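Local coordinates for Non-structural protein NS1 (Murine minute virus, PDB 4R94), which nicks and helps unwind viral DNA to initiate parvovirus replication, this N-terminal nickase domain binding the origin and carrying the magnesium-dependent endonuclease site, at residues A[117-120]-A[126-129]; A[213-216]-A[222-225]; A[65-70]-A[86-91]; A[26-31]-A[147-152]; A[230-233]-A[237-240]. All blocks are in the same frame, centred on the assembly; numbering follows the deposited sequence.

Contact 1, the hairpin that binds the magnesium ion, lies at the middle of the set, its centre about 6 Å from that of the chain. Contact 2 touches it: Lys214 reaches back to Glu119, with NZ 2.8 Å from OE2, and lies near the nucleophile Tyr210. Contact 3 meets the hairpin's other face, where Asp91 OD1 is 2.8 Å from His118 NE2. Contact 4 packs a helix against strand 24-31, the neighbour of strand 125-134, and its centre is about 20 Å from those of contacts 3 and 5. Contact 5 closes the end of strand 227-232, the other neighbour of the hairpin, and touches contact 3 through Thr66.

Contact 1. Residues A[117-120]-A[126-129]; sequences QHEW and WHCH. With MG (magnesium ion), chain B.
Glu119, His127 and His129 converge on one magnesium ion, which OE1 of Glu119 binds at 2.1 Å, while His127 and His129 each add their NE2. Three waters bring the coordination to six. The carboxylate is turned 67° from the His129 ring. To reach the metal, His127 swings CG between its backbone N and carbonyl carbon (chi1 59°), and its ND1 is held from behind by the carbonyl of Gly125. The other oxygen of Glu119, OE2, takes Gln117 NE2 at 2.9 Å on its anti lone pair and also a salt bridge from Lys214, which, with the metal bond at OE1, fix the carboxylate's rotation; Gln117 OE1 is in turn held by Ser230 OG. His127 and His129 belong to the HUH signature (RCR-2) of rolling-circle nickases, carried here on an antiparallel hairpin of the central sheet; Glu119 pairs with His127 by two backbone bonds. On the reverse face, Trp126 NE1 donates in the plane of both rings to His118 ND1 at 3.0 Å. Cys128 SG sits over the centre of the His118 ring, 3.6 Å from its centroid, and Asp91 takes the far nitrogen, NE2. Trp120 lays a ring face over Trp126 N.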
# COMPACT_ATOMS: atom_id res chain seq x y z
N GLN A 117 -3.88 0.87 -0.98
CA GLN A 117 -4.61 1.68 0.01
C GLN A 117 -3.91 1.71 1.36
O GLN A 117 -3.71 0.66 2.02
CB GLN A 117 -6.05 1.18 0.20
CG GLN A 117 -6.80 1.99 1.25
CD GLN A 117 -8.30 1.98 1.00
OE1 GLN A 117 -8.75 2.44 -0.06
NE2 GLN A 117 -9.08 1.49 1.96
N HIS A 118 -3.54 2.91 1.78
CA HIS A 118 -2.92 3.13 3.08
C HIS A 118 -3.98 3.28 4.14
O HIS A 118 -4.92 4.06 3.97
CB HIS A 118 -2.06 4.38 3.08
CG HIS A 118 -0.92 4.33 2.12
ND1 HIS A 118 0.35 3.98 2.50
CD2 HIS A 118 -0.88 4.55 0.78
CE1 HIS A 118 1.15 4.03 1.43
NE2 HIS A 118 0.41 4.36 0.38
N GLU A 119 -3.79 2.57 5.25
CA GLU A 119 -4.74 2.54 6.35
C GLU A 119 -4.07 2.64 7.72
O GLU A 119 -2.84 2.56 7.85
CB GLU A 119 -5.58 1.26 6.30
CG GLU A 119 -6.38 1.09 5.02
CD GLU A 119 -7.30 -0.13 5.03
OE1 GLU A 119 -7.08 -1.06 5.84
OE2 GLU A 119 -8.21 -0.14 4.19
N TRP A 120 -4.90 2.81 8.75
CA TRP A 120 -4.41 2.87 10.11
C TRP A 120 -5.21 1.89 10.93
O TRP A 120 -6.40 2.09 11.15
CB TRP A 120 -4.54 4.27 10.70
CG TRP A 120 -3.89 4.40 12.03
CD1 TRP A 120 -4.43 4.12 13.26
CD2 TRP A 120 -2.55 4.85 12.28
NE1 TRP A 120 -3.51 4.36 14.25
CE2 TRP A 120 -2.35 4.81 13.68
CE3 TRP A 120 -1.51 5.27 11.46
CZ2 TRP A 120 -1.14 5.18 14.26
CZ3 TRP A 120 -0.31 5.65 12.04
CH2 TRP A 120 -0.14 5.60 13.43
N TRP A 126 -0.10 2.20 10.97
CA TRP A 126 0.01 2.36 9.51
C TRP A 126 0.31 1.04 8.83
O TRP A 126 1.17 0.27 9.27
CB TRP A 126 1.10 3.37 9.12
CG TRP A 126 1.32 3.29 7.63
CD1 TRP A 126 0.61 3.94 6.66
CD2 TRP A 126 2.28 2.47 6.95
NE1 TRP A 126 1.08 3.58 5.42
CE2 TRP A 126 2.10 2.68 5.57
CE3 TRP A 126 3.28 1.59 7.38
CZ2 TRP A 126 2.88 2.02 4.60
CZ3 TRP A 126 4.06 0.94 6.42
CH2 TRP A 126 3.85 1.16 5.05
N HIS A 127 -0.39 0.79 7.73
CA HIS A 127 -0.06 -0.33 6.85
C HIS A 127 -0.61 -0.02 5.48
O HIS A 127 -1.42 0.90 5.32
CB HIS A 127 -0.61 -1.65 7.37
CG HIS A 127 -2.09 -1.67 7.54
ND1 HIS A 127 -2.74 -0.98 8.55
CD2 HIS A 127 -3.05 -2.31 6.84
CE1 HIS A 127 -4.04 -1.21 8.46
NE2 HIS A 127 -4.26 -2.01 7.43
N CYS A 128 -0.18 -0.78 4.48
CA CYS A 128 -0.59 -0.49 3.11
C CYS A 128 -1.02 -1.77 2.40
O CYS A 128 -0.22 -2.69 2.22
CB CYS A 128 0.56 0.23 2.38
SG CYS A 128 0.10 0.73 0.72
N HIS A 129 -2.29 -1.83 2.05
CA HIS A 129 -2.81 -2.93 1.26
C HIS A 129 -2.43 -2.77 -0.21
O HIS A 129 -2.54 -1.69 -0.77
CB HIS A 129 -4.33 -2.99 1.37
CG HIS A 129 -4.81 -3.35 2.73
ND1 HIS A 129 -5.05 -4.65 3.10
CD2 HIS A 129 -5.09 -2.58 3.80
CE1 HIS A 129 -5.48 -4.67 4.35
NE2 HIS A 129 -5.51 -3.42 4.80
MG MG B . -6.29 -2.74 6.75
O HOH W 1 -5.72 -4.53 7.72
O HOH W 2 -7.12 -1.82 8.50
O HOH W 3 -8.04 -3.75 6.38

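Contact 2. Residues A[213-216]-A[222-225]; sequences TKKK and PRDG
Lys215 and Arg223 cross at about a right angle, both with extended chains, so that the lysine's methylenes meet CD and NE of the arginine, with 3.5 Å from Lys215 CD to Arg223 CD. Further back along the lysine, CB stands over one face of the guanidinium, offset toward its rim and 3.9 Å from Arg223 NH1. Both residues place CG anti to the backbone N (chi1 -179° for Lys215), which sends the chains out from the two loop segments to meet at the surface. Their charged ends stay near each other, Lys215 NZ 4.6 Å from Arg223 NE, a proximity that solvent would be expected to screen. Both segments lie in the loop that follows helix 203-211, and Thr213 and Lys214 close the RCR-3 motif that begins with the catalytic Tyr210. Lys214 takes a different course: bent at chi2 and at chi4 (75°), it passes the carbonyl of Gly225, with CD 3.9 Å from O, and sends NZ to a salt bridge with Glu119. That ammonium also donates to a water, 2.7 Å from NZ, which in turn donates to Gly225 O. A second water, accepting from Lys215 N at 2.8 Å, donates to the same oxygen.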
# COMPACT_ATOMS: atom_id res chain seq x y z
N THR A 213 -15.24 1.20 1.21
CA THR A 213 -16.19 1.45 2.30
C THR A 213 -15.57 2.12 3.52
O THR A 213 -16.30 2.50 4.44
CB THR A 213 -16.87 0.15 2.80
OG1 THR A 213 -15.93 -0.66 3.52
CG2 THR A 213 -17.45 -0.65 1.64
N LYS A 214 -14.24 2.26 3.54
CA LYS A 214 -13.56 2.77 4.72
C LYS A 214 -13.81 4.27 4.93
O LYS A 214 -14.12 5.00 3.99
CB LYS A 214 -12.04 2.52 4.64
CG LYS A 214 -11.63 1.05 4.41
CD LYS A 214 -12.12 0.12 5.51
CE LYS A 214 -11.62 -1.31 5.29
NZ LYS A 214 -10.17 -1.51 5.62
N LYS A 215 -13.66 4.71 6.17
CA LYS A 215 -13.77 6.13 6.52
C LYS A 215 -12.43 6.88 6.37
O LYS A 215 -11.38 6.36 6.75
CB LYS A 215 -14.29 6.29 7.95
CG LYS A 215 -14.45 7.74 8.39
CD LYS A 215 -15.42 7.87 9.56
CE LYS A 215 -15.58 9.32 10.00
NZ LYS A 215 -16.69 9.47 10.98
N LYS A 216 -12.48 8.09 5.83
CA LYS A 216 -11.28 8.89 5.59
C LYS A 216 -10.70 9.42 6.89
O LYS A 216 -11.39 10.02 7.72
CB LYS A 216 -11.60 10.05 4.63
CG LYS A 216 -10.46 11.05 4.37
CD LYS A 216 -9.44 10.49 3.40
CE LYS A 216 -8.42 11.55 2.96
NZ LYS A 216 -9.00 12.50 1.96
N PRO A 222 -5.11 9.15 14.08
CA PRO A 222 -6.03 8.65 13.06
C PRO A 222 -7.17 7.84 13.65
O PRO A 222 -6.99 7.16 14.66
CB PRO A 222 -5.15 7.74 12.19
CG PRO A 222 -3.76 8.13 12.49
CD PRO A 222 -3.75 8.61 13.90
N ARG A 223 -8.34 7.92 13.02
CA ARG A 223 -9.46 7.08 13.39
C ARG A 223 -9.11 5.63 13.13
O ARG A 223 -8.58 5.29 12.07
CB ARG A 223 -10.71 7.47 12.60
CG ARG A 223 -11.91 6.60 12.92
CD ARG A 223 -13.04 6.83 11.94
NE ARG A 223 -14.12 5.88 12.17
CZ ARG A 223 -14.11 4.63 11.71
NH1 ARG A 223 -13.09 4.18 10.98
NH2 ARG A 223 -15.14 3.82 11.97
N ASP A 224 -9.40 4.75 14.08
CA ASP A 224 -9.02 3.36 13.91
C ASP A 224 -9.76 2.75 12.72
O ASP A 224 -10.97 2.91 12.58
CB ASP A 224 -9.27 2.57 15.19
CG ASP A 224 -8.19 2.82 16.24
OD1 ASP A 224 -7.16 3.44 15.89
OD2 ASP A 224 -8.38 2.39 17.39
N GLY A 225 -8.99 2.11 11.85
CA GLY A 225 -9.55 1.45 10.68
C GLY A 225 -9.76 2.35 9.48
O GLY A 225 -10.25 1.89 8.44
O HOH W 4 -9.69 -0.76 8.12
O HOH W 5 -13.03 2.80 8.14

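Contact 3. Residues A[65-70]-A[86-91]; sequences TTWDQS and QVFIFD
Two helices of the nickase domain, 54-70 and 81-104, meet here beside the central sheet, and between 65-70 and 86-91 the joint comes down to one aromatic pair, Trp67 and Phe88. The pair is an offset edge-to-face stack: the edge of Phe88 is directed at the face of the five-membered ring of Trp67, with centroids 5.4 Å apart and planes at 66°. The closest touch lies at the root of the indole. Phe88 CZ comes to 3.5 Å from Trp67 CB and 3.6 Å from Trp67 CG, with Phe88 CE1 alongside, 3.5 Å from the same CB. So the phenyl rim sits where the indole joins its methylene, displaced from the six-membered ring. Trp67 sets CG anti to its backbone N (chi1 176°), and its CB already points at the other helix, which lays the indole across the approaching phenyl. The helix backbones remain well separated, the CA atoms of Trp67 and Phe88 being 8.6 Å apart, and the two side chains bridge the interval. Around the pair, Phe88 also rests on Ala63 and Glu64 of the first helix, and Trp67 on Leu229 of strand 227-232, while Lys216 makes a cation-pi contact with the indole. No hydrogen bond links the two segments; their direct attraction is dispersion together with the weak electrostatics of a C-H rim facing a pi cloud, in a buried setting.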
# COMPACT_ATOMS: atom_id res chain seq x y z
N THR A 65 -0.05 14.69 -4.93
CA THR A 65 -1.13 15.25 -5.74
C THR A 65 -2.40 14.43 -5.59
O THR A 65 -3.49 14.96 -5.62
CB THR A 65 -0.69 15.38 -7.20
OG1 THR A 65 0.33 16.39 -7.27
CG2 THR A 65 -1.84 15.81 -8.10
N THR A 66 -2.26 13.12 -5.39
CA THR A 66 -3.42 12.28 -5.11
C THR A 66 -4.08 12.71 -3.81
O THR A 66 -5.31 12.82 -3.74
CB THR A 66 -3.01 10.80 -5.05
OG1 THR A 66 -2.62 10.37 -6.36
CG2 THR A 66 -4.17 9.94 -4.57
N TRP A 67 -3.27 12.97 -2.78
CA TRP A 67 -3.80 13.50 -1.53
C TRP A 67 -4.49 14.84 -1.75
O TRP A 67 -5.61 15.06 -1.29
CB TRP A 67 -2.69 13.65 -0.48
CG TRP A 67 -3.16 14.29 0.80
CD1 TRP A 67 -3.27 15.63 1.05
CD2 TRP A 67 -3.62 13.62 1.99
NE1 TRP A 67 -3.75 15.84 2.32
CE2 TRP A 67 -3.97 14.62 2.92
CE3 TRP A 67 -3.76 12.28 2.35
CZ2 TRP A 67 -4.45 14.32 4.20
CZ3 TRP A 67 -4.24 11.98 3.63
CH2 TRP A 67 -4.58 13.00 4.53
N ASP A 68 -3.81 15.73 -2.47
CA ASP A 68 -4.34 17.07 -2.69
C ASP A 68 -5.69 17.07 -3.43
O ASP A 68 -6.59 17.83 -3.09
CB ASP A 68 -3.32 17.93 -3.48
CG ASP A 68 -2.07 18.25 -2.68
OD1 ASP A 68 -2.10 18.21 -1.42
OD2 ASP A 68 -1.03 18.53 -3.33
N GLN A 69 -5.82 16.21 -4.43
CA GLN A 69 -7.01 16.23 -5.26
C GLN A 69 -8.17 15.49 -4.58
O GLN A 69 -9.34 15.71 -4.91
CB GLN A 69 -6.71 15.62 -6.64
CG GLN A 69 -5.50 16.24 -7.39
CD GLN A 69 -5.45 17.78 -7.39
OE1 GLN A 69 -6.39 18.44 -7.87
NE2 GLN A 69 -4.32 18.37 -6.88
N SER A 70 -7.85 14.62 -3.63
CA SER A 70 -8.90 13.84 -2.97
C SER A 70 -9.31 14.48 -1.65
O SER A 70 -10.20 13.98 -0.95
CB SER A 70 -8.43 12.40 -2.74
OG SER A 70 -7.35 12.36 -1.84
N GLN A 86 5.17 10.98 5.81
CA GLN A 86 5.64 9.60 5.86
C GLN A 86 4.78 8.71 4.97
O GLN A 86 5.32 7.79 4.31
CB GLN A 86 5.66 9.08 7.29
CG GLN A 86 6.13 7.62 7.42
CD GLN A 86 7.61 7.47 7.10
OE1 GLN A 86 8.45 7.53 8.01
NE2 GLN A 86 7.94 7.26 5.82
N VAL A 87 3.47 8.95 4.94
CA VAL A 87 2.59 8.14 4.08
C VAL A 87 2.94 8.35 2.60
O VAL A 87 2.96 7.39 1.81
CB VAL A 87 1.11 8.46 4.33
CG1 VAL A 87 0.24 7.84 3.25
CG2 VAL A 87 0.69 7.95 5.70
N PHE A 88 3.26 9.59 2.22
CA PHE A 88 3.65 9.87 0.83
C PHE A 88 4.94 9.14 0.47
O PHE A 88 5.06 8.55 -0.61
CB PHE A 88 3.84 11.37 0.59
CG PHE A 88 2.61 12.19 0.84
CD1 PHE A 88 1.35 11.60 0.80
CD2 PHE A 88 2.72 13.54 1.13
CE1 PHE A 88 0.22 12.35 1.04
CE2 PHE A 88 1.58 14.30 1.36
CZ PHE A 88 0.34 13.70 1.32
N ILE A 89 5.92 9.20 1.38
CA ILE A 89 7.15 8.46 1.20
C ILE A 89 6.85 6.96 1.09
O ILE A 89 7.35 6.31 0.19
CB ILE A 89 8.13 8.73 2.34
CG1 ILE A 89 8.65 10.17 2.21
CG2 ILE A 89 9.29 7.72 2.30
CD1 ILE A 89 9.47 10.65 3.39
N PHE A 90 6.05 6.40 1.98
CA PHE A 90 5.79 4.96 1.90
C PHE A 90 5.08 4.59 0.60
O PHE A 90 5.33 3.53 0.03
CB PHE A 90 4.96 4.48 3.10
CG PHE A 90 5.75 4.32 4.36
CD1 PHE A 90 7.10 3.97 4.34
CD2 PHE A 90 5.13 4.49 5.59
CE1 PHE A 90 7.82 3.81 5.53
CE2 PHE A 90 5.84 4.31 6.77
CZ PHE A 90 7.18 3.98 6.74
N ASP A 91 4.20 5.47 0.10
CA ASP A 91 3.52 5.18 -1.17
C ASP A 91 4.55 5.02 -2.27
O ASP A 91 4.50 4.07 -3.05
CB ASP A 91 2.52 6.29 -1.52
CG ASP A 91 1.52 5.85 -2.58
OD1 ASP A 91 0.78 4.87 -2.33
OD2 ASP A 91 1.50 6.48 -3.67

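Contact 4. Residues A[26-31]-A[147-152]; sequences FSFVFK and RQLNVY
This is apolar helix-on-sheet packing: one leucine of helix 142-160, Leu149, enters between two phenylalanines of strand 24-31 in the buried interior of the domain. Its methyl CD1 stands over the centre of the Phe28 ring, 3.7 Å from the centroid and only 6° off the ring normal, a well-centred CH-pi contact. All six ring carbons lie at nearly equal range, with CE2 of Phe28 closest to CD1 at 3.8 Å. Phe30 meets the same leucine quite differently, by its far tip. Its CZ lies 3.9 Å from Leu149 CD1 and 4.1 Å from Leu149 CD2, reaching both branches of the isobutyl group. Phe28 and Phe30 are two apart on an extended strand, so both project from the same face of the sheet toward the helix, and each sets its ring beside the backbone N, with CG anti to the carbonyl carbon (chi1 -60° for Phe28). That sheet is the antiparallel core of the HUH nickase fold, where strand 24-31 pairs with strand 125-134, the carrier of metal ligands His127 and His129. Phe28 and Phe30 are tied through their backbones to Val130 and Cys128 of that strand. Beyond the leucine, Val101 of helix 81-104 packs against it, and Trp153, one turn further along helix 142-160, sets its ring edge-to-face with that of Phe30.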
# COMPACT_ATOMS: atom_id res chain seq x y z
N PHE A 26 -3.28 -11.17 -6.28
CA PHE A 26 -2.71 -11.36 -4.96
C PHE A 26 -3.14 -10.24 -4.02
O PHE A 26 -3.41 -9.12 -4.45
CB PHE A 26 -1.18 -11.37 -4.99
CG PHE A 26 -0.56 -12.48 -5.81
CD1 PHE A 26 -1.00 -13.79 -5.70
CD2 PHE A 26 0.50 -12.19 -6.64
CE1 PHE A 26 -0.39 -14.80 -6.45
CE2 PHE A 26 1.10 -13.19 -7.39
CZ PHE A 26 0.65 -14.50 -7.30
N SER A 27 -3.15 -10.54 -2.73
CA SER A 27 -3.38 -9.53 -1.70
C SER A 27 -2.17 -9.49 -0.79
O SER A 27 -1.82 -10.50 -0.17
CB SER A 27 -4.65 -9.86 -0.92
OG SER A 27 -4.75 -9.05 0.26
N PHE A 28 -1.51 -8.34 -0.74
CA PHE A 28 -0.37 -8.12 0.15
C PHE A 28 -0.65 -7.01 1.15
O PHE A 28 -1.46 -6.12 0.91
CB PHE A 28 0.89 -7.71 -0.63
CG PHE A 28 1.36 -8.72 -1.63
CD1 PHE A 28 2.09 -9.83 -1.23
CD2 PHE A 28 1.10 -8.54 -2.99
CE1 PHE A 28 2.54 -10.75 -2.14
CE2 PHE A 28 1.55 -9.47 -3.92
CZ PHE A 28 2.25 -10.59 -3.49
N VAL A 29 0.04 -7.05 2.29
CA VAL A 29 0.10 -5.89 3.17
C VAL A 29 1.56 -5.54 3.43
O VAL A 29 2.37 -6.40 3.77
CB VAL A 29 -0.62 -6.14 4.51
CG1 VAL A 29 -0.47 -4.95 5.42
CG2 VAL A 29 -2.10 -6.40 4.26
N PHE A 30 1.88 -4.27 3.19
CA PHE A 30 3.20 -3.71 3.50
C PHE A 30 3.07 -3.04 4.85
O PHE A 30 2.14 -2.26 5.08
CB PHE A 30 3.64 -2.71 2.44
CG PHE A 30 4.08 -3.33 1.13
CD1 PHE A 30 3.16 -3.91 0.26
CD2 PHE A 30 5.42 -3.28 0.75
CE1 PHE A 30 3.57 -4.46 -0.95
CE2 PHE A 30 5.84 -3.81 -0.46
CZ PHE A 30 4.93 -4.40 -1.31
N LYS A 31 3.99 -3.35 5.76
CA LYS A 31 3.90 -2.72 7.08
C LYS A 31 5.27 -2.49 7.67
O LYS A 31 6.29 -2.77 7.04
CB LYS A 31 3.06 -3.58 8.03
CG LYS A 31 3.69 -4.91 8.32
CD LYS A 31 2.69 -5.80 9.07
CE LYS A 31 3.19 -7.22 9.18
NZ LYS A 31 2.12 -8.11 9.73
N ARG A 147 8.13 -13.02 -1.00
CA ARG A 147 9.54 -13.00 -0.61
C ARG A 147 10.33 -11.88 -1.30
O ARG A 147 11.08 -11.16 -0.64
CB ARG A 147 10.19 -14.35 -0.91
CG ARG A 147 11.65 -14.39 -0.50
CD ARG A 147 12.19 -15.81 -0.51
NE ARG A 147 11.93 -16.48 -1.79
CZ ARG A 147 12.69 -16.34 -2.87
NH1 ARG A 147 13.76 -15.55 -2.84
NH2 ARG A 147 12.38 -16.99 -3.99
N GLN A 148 10.14 -11.74 -2.61
CA GLN A 148 10.86 -10.73 -3.38
C GLN A 148 10.47 -9.33 -2.92
O GLN A 148 11.33 -8.46 -2.73
CB GLN A 148 10.57 -10.88 -4.87
CG GLN A 148 11.12 -12.15 -5.45
CD GLN A 148 12.63 -12.19 -5.37
OE1 GLN A 148 13.30 -11.19 -5.63
NE2 GLN A 148 13.18 -13.34 -4.98
N LEU A 149 9.17 -9.13 -2.74
CA LEU A 149 8.67 -7.86 -2.25
C LEU A 149 9.26 -7.54 -0.89
O LEU A 149 9.60 -6.39 -0.64
CB LEU A 149 7.13 -7.85 -2.19
CG LEU A 149 6.43 -7.72 -3.54
CD1 LEU A 149 4.91 -7.78 -3.32
CD2 LEU A 149 6.82 -6.44 -4.33
N ASN A 150 9.38 -8.53 -0.01
CA ASN A 150 9.93 -8.27 1.32
C ASN A 150 11.42 -7.93 1.23
O ASN A 150 11.91 -7.11 1.99
CB ASN A 150 9.71 -9.46 2.25
CG ASN A 150 9.55 -9.05 3.71
OD1 ASN A 150 8.84 -9.70 4.45
ND2 ASN A 150 10.18 -7.96 4.10
N VAL A 151 12.13 -8.55 0.28
CA VAL A 151 13.54 -8.16 0.06
C VAL A 151 13.66 -6.69 -0.30
O VAL A 151 14.42 -5.94 0.34
CB VAL A 151 14.19 -9.00 -1.05
CG1 VAL A 151 15.57 -8.41 -1.43
CG2 VAL A 151 14.33 -10.44 -0.59
N TYR A 152 12.91 -6.24 -1.29
CA TYR A 152 13.01 -4.85 -1.72
C TYR A 152 12.48 -3.87 -0.67
O TYR A 152 13.04 -2.79 -0.48
CB TYR A 152 12.30 -4.63 -3.05
CG TYR A 152 13.03 -5.29 -4.21
CD1 TYR A 152 14.35 -4.96 -4.50
CD2 TYR A 152 12.40 -6.25 -4.98
CE1 TYR A 152 15.02 -5.57 -5.55
CE2 TYR A 152 13.06 -6.87 -6.02
CZ TYR A 152 14.36 -6.53 -6.30
OH TYR A 152 15.01 -7.15 -7.35

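Contact 5. Residues A[230-233]-A[237-240]; sequences SSDS and TNFL
Asp232 takes part in all three direct hydrogen bonds to 237-240. Its OD2 accepts twice from Thr237: from the backbone N at 2.7 Å on the syn side of the carboxylate, and from the hydroxyl OG1, also at 2.7 Å, on the anti side. Asp232 reaches this position by holding CG between its backbone N and carbonyl carbon (chi1 59°), which folds the carboxylate back over the following residues. The second oxygen, OD1, takes the backbone N-H groups of Gly234 and Lys236, so one side chain gathers the polar groups of the tight connection. The third direct bond runs the other way: Asp232 N donates to Asn238 OD1 at 3.1 Å, tilted 33° from the plane of the amide carbonyl. The chain is leaving strand 227-232, the edge partner of strand 112-121, and reversing before helix 242-252; Thr237 to Leu240 form a type I beta turn, closed by Leu240 N on Thr237 O. Water-mediated links form the second group. One water accepts from Asn238 ND2 at 3.0 Å and donates to Asp232 O, and another sits between Ser230 N and Asn238 O, 2.9 Å from the latter. Van der Waals and C-H contacts are the third. Asn238 CA directs its hydrogen at Ser230 O, with 3.5 Å between CA and O and 166° at the hydrogen, while the amide of Asn238 lies against Ser231 CB. The Ser231 hydroxyl itself turns to Lys95, and that of Ser230 to Gln117 and Arg245.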
# COMPACT_ATOMS: atom_id res chain seq x y z
N SER A 230 -5.52 6.27 -1.45
CA SER A 230 -5.60 5.10 -2.31
C SER A 230 -5.16 5.45 -3.72
O SER A 230 -5.16 6.63 -4.10
CB SER A 230 -7.02 4.54 -2.35
OG SER A 230 -7.52 4.36 -1.05
N SER A 231 -4.80 4.44 -4.49
CA SER A 231 -4.47 4.64 -5.90
C SER A 231 -4.57 3.35 -6.67
O SER A 231 -4.54 2.26 -6.09
CB SER A 231 -3.06 5.21 -6.06
OG SER A 231 -2.10 4.39 -5.41
N ASP A 232 -4.66 3.44 -7.98
CA ASP A 232 -4.72 2.21 -8.76
C ASP A 232 -4.04 2.40 -10.10
O ASP A 232 -3.68 3.52 -10.48
CB ASP A 232 -6.17 1.75 -8.93
CG ASP A 232 -7.03 2.79 -9.62
OD1 ASP A 232 -6.77 3.07 -10.81
OD2 ASP A 232 -7.96 3.32 -8.98
N SER A 233 -3.88 1.29 -10.81
CA SER A 233 -3.08 1.26 -12.04
C SER A 233 -3.75 2.03 -13.18
O SER A 233 -3.10 2.32 -14.20
CB SER A 233 -2.82 -0.20 -12.45
OG SER A 233 -4.03 -0.95 -12.47
N THR A 237 -9.39 5.58 -8.94
CA THR A 237 -9.89 5.92 -7.61
C THR A 237 -9.08 7.01 -6.92
O THR A 237 -9.56 7.60 -5.96
CB THR A 237 -9.94 4.67 -6.68
OG1 THR A 237 -8.62 4.17 -6.46
CG2 THR A 237 -10.79 3.57 -7.30
N ASN A 238 -7.87 7.29 -7.42
CA ASN A 238 -6.90 8.18 -6.76
C ASN A 238 -7.51 9.46 -6.24
O ASN A 238 -7.34 9.82 -5.09
CB ASN A 238 -5.77 8.59 -7.71
CG ASN A 238 -4.92 7.43 -8.18
OD1 ASN A 238 -5.43 6.40 -8.60
ND2 ASN A 238 -3.61 7.61 -8.13
N PHE A 239 -8.20 10.18 -7.12
CA PHE A 239 -8.61 11.54 -6.78
C PHE A 239 -9.98 11.61 -6.15
O PHE A 239 -10.47 12.70 -5.86
CB PHE A 239 -8.57 12.44 -8.03
CG PHE A 239 -7.20 12.60 -8.65
CD1 PHE A 239 -6.04 12.23 -7.98
CD2 PHE A 239 -7.08 13.14 -9.92
CE1 PHE A 239 -4.78 12.39 -8.57
CE2 PHE A 239 -5.83 13.31 -10.52
CZ PHE A 239 -4.69 12.94 -9.84
N LEU A 240 -10.61 10.46 -5.91
CA LEU A 240 -11.96 10.47 -5.35
C LEU A 240 -12.01 10.86 -3.87
O LEU A 240 -11.25 10.34 -3.05
CB LEU A 240 -12.61 9.09 -5.52
CG LEU A 240 -12.73 8.55 -6.94
CD1 LEU A 240 -13.50 7.21 -6.93
CD2 LEU A 240 -13.44 9.57 -7.83
O HOH W 6 -7.01 8.62 -2.45
O HOH W 7 -2.01 5.59 -9.63